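Local atomic coordinates of probable GTPase engC (Thermotoga maritima, PDB entry 1U0L), a protein that probably assists late maturation of the small (30S) ribosomal subunit as a circularly permuted GTPase that hydrolyses GTP slowly and binds one zinc ion. Residues T99-I104 with E141-L146; G145-V150 with Y247-G252. All blocks are in the same frame, centred on the assembly; numbering follows the deposited sequence.

In the fold
Contacts 1 and 2 lie on the same side of the chain's centre, their centres about 9 Å apart, and share Gly145 and Leu146, in the connection between helix 130-143 and strand 149-151. Contact 1 stays inside the GTPase domain: the start of helix 101-113 meets the end of helix 130-143 through a mostly apolar set of isoleucines, a tyrosine and a threonine, half of them buried. Contact 2 joins the same domain to the loop 247-252 that leads to the zinc site. It is the more exposed of the two, and the alkyl parts of its charged side chains do the packing while their ends pair elsewhere. The two touch where Ile149 CD1 packs on the backbone at Tyr143 and Ser144.

Contact 1 (T99-I104 with E141-L146); sequences TSTYII and EIYSGL
Tyr143 points its ring at the first turn of helix 101-113, and the phenol end meets Ile104. The CG2 methyl of Ile104 approaches the ring obliquely, 3.6 Å from Tyr143 CZ and 3.5 Å from Tyr143 OH. Two torsions arrange this. Ile104 has CG1 beside its backbone N (chi1 -65°), which sets CG2 anti to that N and turned to the tyrosine, while Tyr143 has CG anti to its own carbonyl carbon (chi1 -58°), which carries the ring across to helix 101-113. One ring face is covered from within its own helix by Ile142 CG2, which sits over the ring centre. Helices 101-113 and 130-143 follow the parallel strands 87-92 and 117-122, as the connecting helices of the P-loop GTPase fold do, and Met120 of the second strand touches both Ile104 and Tyr143. A tyrosine suits a place with an apolar flank and a polar end: its OH hydrogen-bonds to Asp105 OD1, just beyond Ile104. Thr101 is similarly divided. Its CG2 lies 4.2 Å from Ile142 CD1, the two side chains crossing at about a right angle, whereas OG1 hydrogen-bonds to Asn287 of helix 282-296. Ser100 is the N-cap of helix 101-113, its OG accepting from Ile103 N at 3.0 Å in a nearly straight bond (167°).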
# COMPACT_ATOMS: atom_id res chain seq x y z
N THR A 99 10.70 1.03 -14.18
CA THR A 99 10.24 0.06 -13.20
C THR A 99 10.11 -1.31 -13.81
O THR A 99 9.38 -1.49 -14.77
CB THR A 99 8.86 0.44 -12.63
OG1 THR A 99 8.88 1.82 -12.22
CG2 THR A 99 8.52 -0.44 -11.45
N SER A 100 10.81 -2.29 -13.25
CA SER A 100 10.77 -3.64 -13.78
C SER A 100 9.52 -4.33 -13.27
O SER A 100 9.06 -4.05 -12.16
CB SER A 100 11.98 -4.43 -13.30
OG SER A 100 11.82 -4.73 -11.91
N THR A 101 8.97 -5.25 -14.06
CA THR A 101 7.78 -5.97 -13.62
C THR A 101 8.10 -6.69 -12.32
O THR A 101 7.24 -6.85 -11.46
CB THR A 101 7.31 -7.01 -14.66
OG1 THR A 101 8.35 -7.97 -14.86
CG2 THR A 101 6.94 -6.34 -15.98
N TYR A 102 9.35 -7.11 -12.17
CA TYR A 102 9.76 -7.81 -10.95
C TYR A 102 9.51 -6.95 -9.71
O TYR A 102 8.92 -7.42 -8.74
CB TYR A 102 11.24 -8.19 -11.02
CG TYR A 102 11.76 -8.76 -9.72
CD1 TYR A 102 11.54 -10.09 -9.38
CD2 TYR A 102 12.44 -7.95 -8.81
CE1 TYR A 102 11.98 -10.62 -8.17
CE2 TYR A 102 12.89 -8.46 -7.60
CZ TYR A 102 12.66 -9.79 -7.29
OH TYR A 102 13.11 -10.30 -6.09
N ILE A 103 9.96 -5.70 -9.75
CA ILE A 103 9.75 -4.79 -8.63
C ILE A 103 8.25 -4.60 -8.44
O ILE A 103 7.76 -4.64 -7.32
CB ILE A 103 10.42 -3.40 -8.86
CG1 ILE A 103 11.82 -3.41 -8.25
CG2 ILE A 103 9.58 -2.28 -8.25
CD1 ILE A 103 12.72 -4.45 -8.84
N ILE A 104 7.54 -4.41 -9.55
CA ILE A 104 6.09 -4.24 -9.49
C ILE A 104 5.38 -5.41 -8.81
O ILE A 104 4.48 -5.20 -7.99
CB ILE A 104 5.47 -4.10 -10.90
CG1 ILE A 104 5.96 -2.83 -11.58
CG2 ILE A 104 3.97 -4.04 -10.79
CD1 ILE A 104 5.34 -2.62 -12.94
N GLU A 141 -1.39 -4.55 -20.65
CA GLU A 141 -1.53 -5.91 -21.16
C GLU A 141 -1.33 -6.97 -20.07
O GLU A 141 -1.90 -8.06 -20.13
CB GLU A 141 -0.52 -6.13 -22.29
CG GLU A 141 -0.93 -7.19 -23.28
CD GLU A 141 -2.36 -7.00 -23.74
OE1 GLU A 141 -2.66 -6.00 -24.45
OE2 GLU A 141 -3.18 -7.86 -23.36
N ILE A 142 -0.51 -6.66 -19.07
CA ILE A 142 -0.23 -7.60 -17.99
C ILE A 142 -1.13 -7.40 -16.79
O ILE A 142 -1.72 -8.35 -16.29
CB ILE A 142 1.21 -7.47 -17.44
CG1 ILE A 142 2.23 -7.87 -18.51
CG2 ILE A 142 1.38 -8.35 -16.18
CD1 ILE A 142 3.63 -7.92 -17.99
N TYR A 143 -1.23 -6.17 -16.32
CA TYR A 143 -2.00 -5.90 -15.13
C TYR A 143 -3.42 -5.41 -15.32
O TYR A 143 -4.16 -5.25 -14.34
CB TYR A 143 -1.22 -4.93 -14.26
CG TYR A 143 0.14 -5.45 -13.88
CD1 TYR A 143 1.27 -5.11 -14.63
CD2 TYR A 143 0.31 -6.29 -12.80
CE1 TYR A 143 2.53 -5.61 -14.29
CE2 TYR A 143 1.56 -6.79 -12.44
CZ TYR A 143 2.67 -6.45 -13.19
OH TYR A 143 3.90 -6.93 -12.81
N SER A 144 -3.83 -5.17 -16.56
CA SER A 144 -5.18 -4.69 -16.80
C SER A 144 -6.25 -5.53 -16.07
O SER A 144 -7.08 -5.00 -15.33
CB SER A 144 -5.46 -4.70 -18.31
OG SER A 144 -6.71 -4.10 -18.60
N GLY A 145 -6.20 -6.84 -16.27
CA GLY A 145 -7.19 -7.71 -15.65
C GLY A 145 -6.97 -8.13 -14.22
O GLY A 145 -7.75 -8.93 -13.69
N LEU A 146 -5.93 -7.61 -13.57
CA LEU A 146 -5.64 -7.99 -12.18
C LEU A 146 -5.80 -6.82 -11.22
O LEU A 146 -6.00 -7.03 -10.02
CB LEU A 146 -4.23 -8.55 -12.07
CG LEU A 146 -3.84 -9.67 -13.04
CD1 LEU A 146 -2.35 -10.00 -12.91
CD2 LEU A 146 -4.68 -10.89 -12.74

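Contact 2 (G145-V150 with Y247-G252); sequences GLYPIV and YFKEFG
Lys249 and Glu250 extend from the loop 247-252 to meet Tyr147 and Leu146, which lie just ahead of 149-151, an outermost strand of the mixed sheet in the P-loop GTPase domain. The loop runs on towards the zinc ligands Cys256, Cys261, His263 and Cys269, so the contact ties the GTPase domain to the zinc-binding part of the chain. Along Lys249, CB comes within 4.3 Å of Leu146 CD2, and CG passes 3.8 Å from Tyr147 OH. CD runs by the carbonyl of Leu146, and CE is set obliquely to the phenol ring, 3.4 Å from Tyr147 CE1. The chain is extended up to CE and then bends (chi4 -47°); NZ, at its end, forms a salt bridge with Glu112 OE1. A lysine suits this exposed position, its methylenes packing on the tyrosine while the ammonium group pairs with a carboxylate. Tyr147 OH makes a weak hydrogen bond to the other carboxylate oxygen of Glu112. With an alanine at Tyr147, the Lys249 chain would probably lose the surface it lies against, opening a gap beside CE and taking away the weak hydroxyl bond to Glu112. The second pair is Leu146 and Glu250, whose side chains cross at about a right angle. Glu250 bends at chi2, which brings its carboxylate to the leucine methyls and lets OE2 form a salt bridge with Arg284 NE, while Glu250 CG lies 3.6 Å from Leu146 CD2.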
# COMPACT_ATOMS: atom_id res chain seq x y z
N GLY A 145 -6.20 -6.84 -16.27
CA GLY A 145 -7.19 -7.71 -15.65
C GLY A 145 -6.97 -8.13 -14.22
O GLY A 145 -7.75 -8.93 -13.69
N LEU A 146 -5.93 -7.61 -13.57
CA LEU A 146 -5.64 -7.99 -12.18
C LEU A 146 -5.80 -6.82 -11.22
O LEU A 146 -6.00 -7.03 -10.02
CB LEU A 146 -4.23 -8.55 -12.07
CG LEU A 146 -3.84 -9.67 -13.04
CD1 LEU A 146 -2.35 -10.00 -12.91
CD2 LEU A 146 -4.68 -10.89 -12.74
N TYR A 147 -5.69 -5.60 -11.74
CA TYR A 147 -5.80 -4.39 -10.92
C TYR A 147 -6.23 -3.19 -11.74
O TYR A 147 -6.07 -3.16 -12.95
CB TYR A 147 -4.46 -4.05 -10.29
CG TYR A 147 -3.90 -5.12 -9.42
CD1 TYR A 147 -4.41 -5.34 -8.15
CD2 TYR A 147 -2.90 -5.97 -9.88
CE1 TYR A 147 -3.95 -6.38 -7.36
CE2 TYR A 147 -2.43 -7.01 -9.10
CZ TYR A 147 -2.97 -7.21 -7.84
OH TYR A 147 -2.54 -8.25 -7.05
N PRO A 148 -6.78 -2.18 -11.06
CA PRO A 148 -7.22 -0.95 -11.72
C PRO A 148 -5.96 -0.21 -12.13
O PRO A 148 -5.00 -0.17 -11.36
CB PRO A 148 -7.95 -0.19 -10.62
CG PRO A 148 -8.26 -1.25 -9.58
CD PRO A 148 -7.10 -2.18 -9.63
N ILE A 149 -5.95 0.37 -13.32
CA ILE A 149 -4.78 1.12 -13.75
C ILE A 149 -5.18 2.54 -14.10
O ILE A 149 -6.20 2.75 -14.76
CB ILE A 149 -4.15 0.49 -15.02
CG1 ILE A 149 -3.64 -0.92 -14.69
CG2 ILE A 149 -3.02 1.37 -15.54
CD1 ILE A 149 -3.15 -1.70 -15.91
N VAL A 150 -4.41 3.53 -13.66
CA VAL A 150 -4.72 4.91 -14.03
C VAL A 150 -3.48 5.60 -14.61
O VAL A 150 -2.41 5.61 -14.00
CB VAL A 150 -5.30 5.71 -12.84
CG1 VAL A 150 -6.35 4.88 -12.13
CG2 VAL A 150 -4.23 6.09 -11.88
N TYR A 247 -0.22 -14.93 -3.28
CA TYR A 247 -0.12 -13.50 -3.47
C TYR A 247 0.01 -13.10 -4.94
O TYR A 247 0.53 -12.03 -5.28
CB TYR A 247 1.04 -13.00 -2.62
CG TYR A 247 0.80 -13.29 -1.15
CD1 TYR A 247 1.86 -13.61 -0.30
CD2 TYR A 247 -0.48 -13.19 -0.60
CE1 TYR A 247 1.65 -13.83 1.07
CE2 TYR A 247 -0.70 -13.40 0.77
CZ TYR A 247 0.38 -13.71 1.59
OH TYR A 247 0.19 -13.86 2.94
N PHE A 248 -0.49 -13.99 -5.79
CA PHE A 248 -0.52 -13.79 -7.23
C PHE A 248 -1.94 -14.16 -7.66
O PHE A 248 -2.18 -15.30 -8.06
CB PHE A 248 0.47 -14.73 -7.93
CG PHE A 248 1.87 -14.20 -8.01
CD1 PHE A 248 2.72 -14.25 -6.91
CD2 PHE A 248 2.34 -13.64 -9.20
CE1 PHE A 248 4.01 -13.76 -6.98
CE2 PHE A 248 3.63 -13.14 -9.29
CZ PHE A 248 4.47 -13.19 -8.18
N LYS A 249 -2.87 -13.21 -7.54
CA LYS A 249 -4.27 -13.43 -7.91
C LYS A 249 -4.43 -14.59 -8.88
O LYS A 249 -5.04 -15.61 -8.55
CB LYS A 249 -4.87 -12.21 -8.60
CG LYS A 249 -5.15 -10.98 -7.74
CD LYS A 249 -6.16 -10.08 -8.48
CE LYS A 249 -6.37 -8.78 -7.77
NZ LYS A 249 -6.56 -9.00 -6.30
N GLU A 250 -3.90 -14.42 -10.09
CA GLU A 250 -3.98 -15.43 -11.15
C GLU A 250 -3.90 -16.86 -10.65
O GLU A 250 -4.64 -17.72 -11.12
CB GLU A 250 -2.85 -15.24 -12.18
CG GLU A 250 -2.70 -13.84 -12.69
CD GLU A 250 -1.48 -13.17 -12.10
OE1 GLU A 250 -1.38 -13.12 -10.86
OE2 GLU A 250 -0.64 -12.69 -12.89
N PHE A 251 -3.00 -17.12 -9.71
CA PHE A 251 -2.85 -18.46 -9.15
C PHE A 251 -3.97 -18.67 -8.14
O PHE A 251 -3.89 -18.19 -7.00
CB PHE A 251 -1.50 -18.59 -8.43
CG PHE A 251 -0.29 -18.22 -9.26
CD1 PHE A 251 -0.43 -17.59 -10.49
CD2 PHE A 251 0.99 -18.47 -8.78
CE1 PHE A 251 0.68 -17.21 -11.21
CE2 PHE A 251 2.11 -18.09 -9.51
CZ PHE A 251 1.95 -17.46 -10.72
N GLY A 252 -5.03 -19.37 -8.56
CA GLY A 252 -6.15 -19.61 -7.67
C GLY A 252 -7.19 -20.49 -8.32
O GLY A 252 -7.42 -21.62 -7.89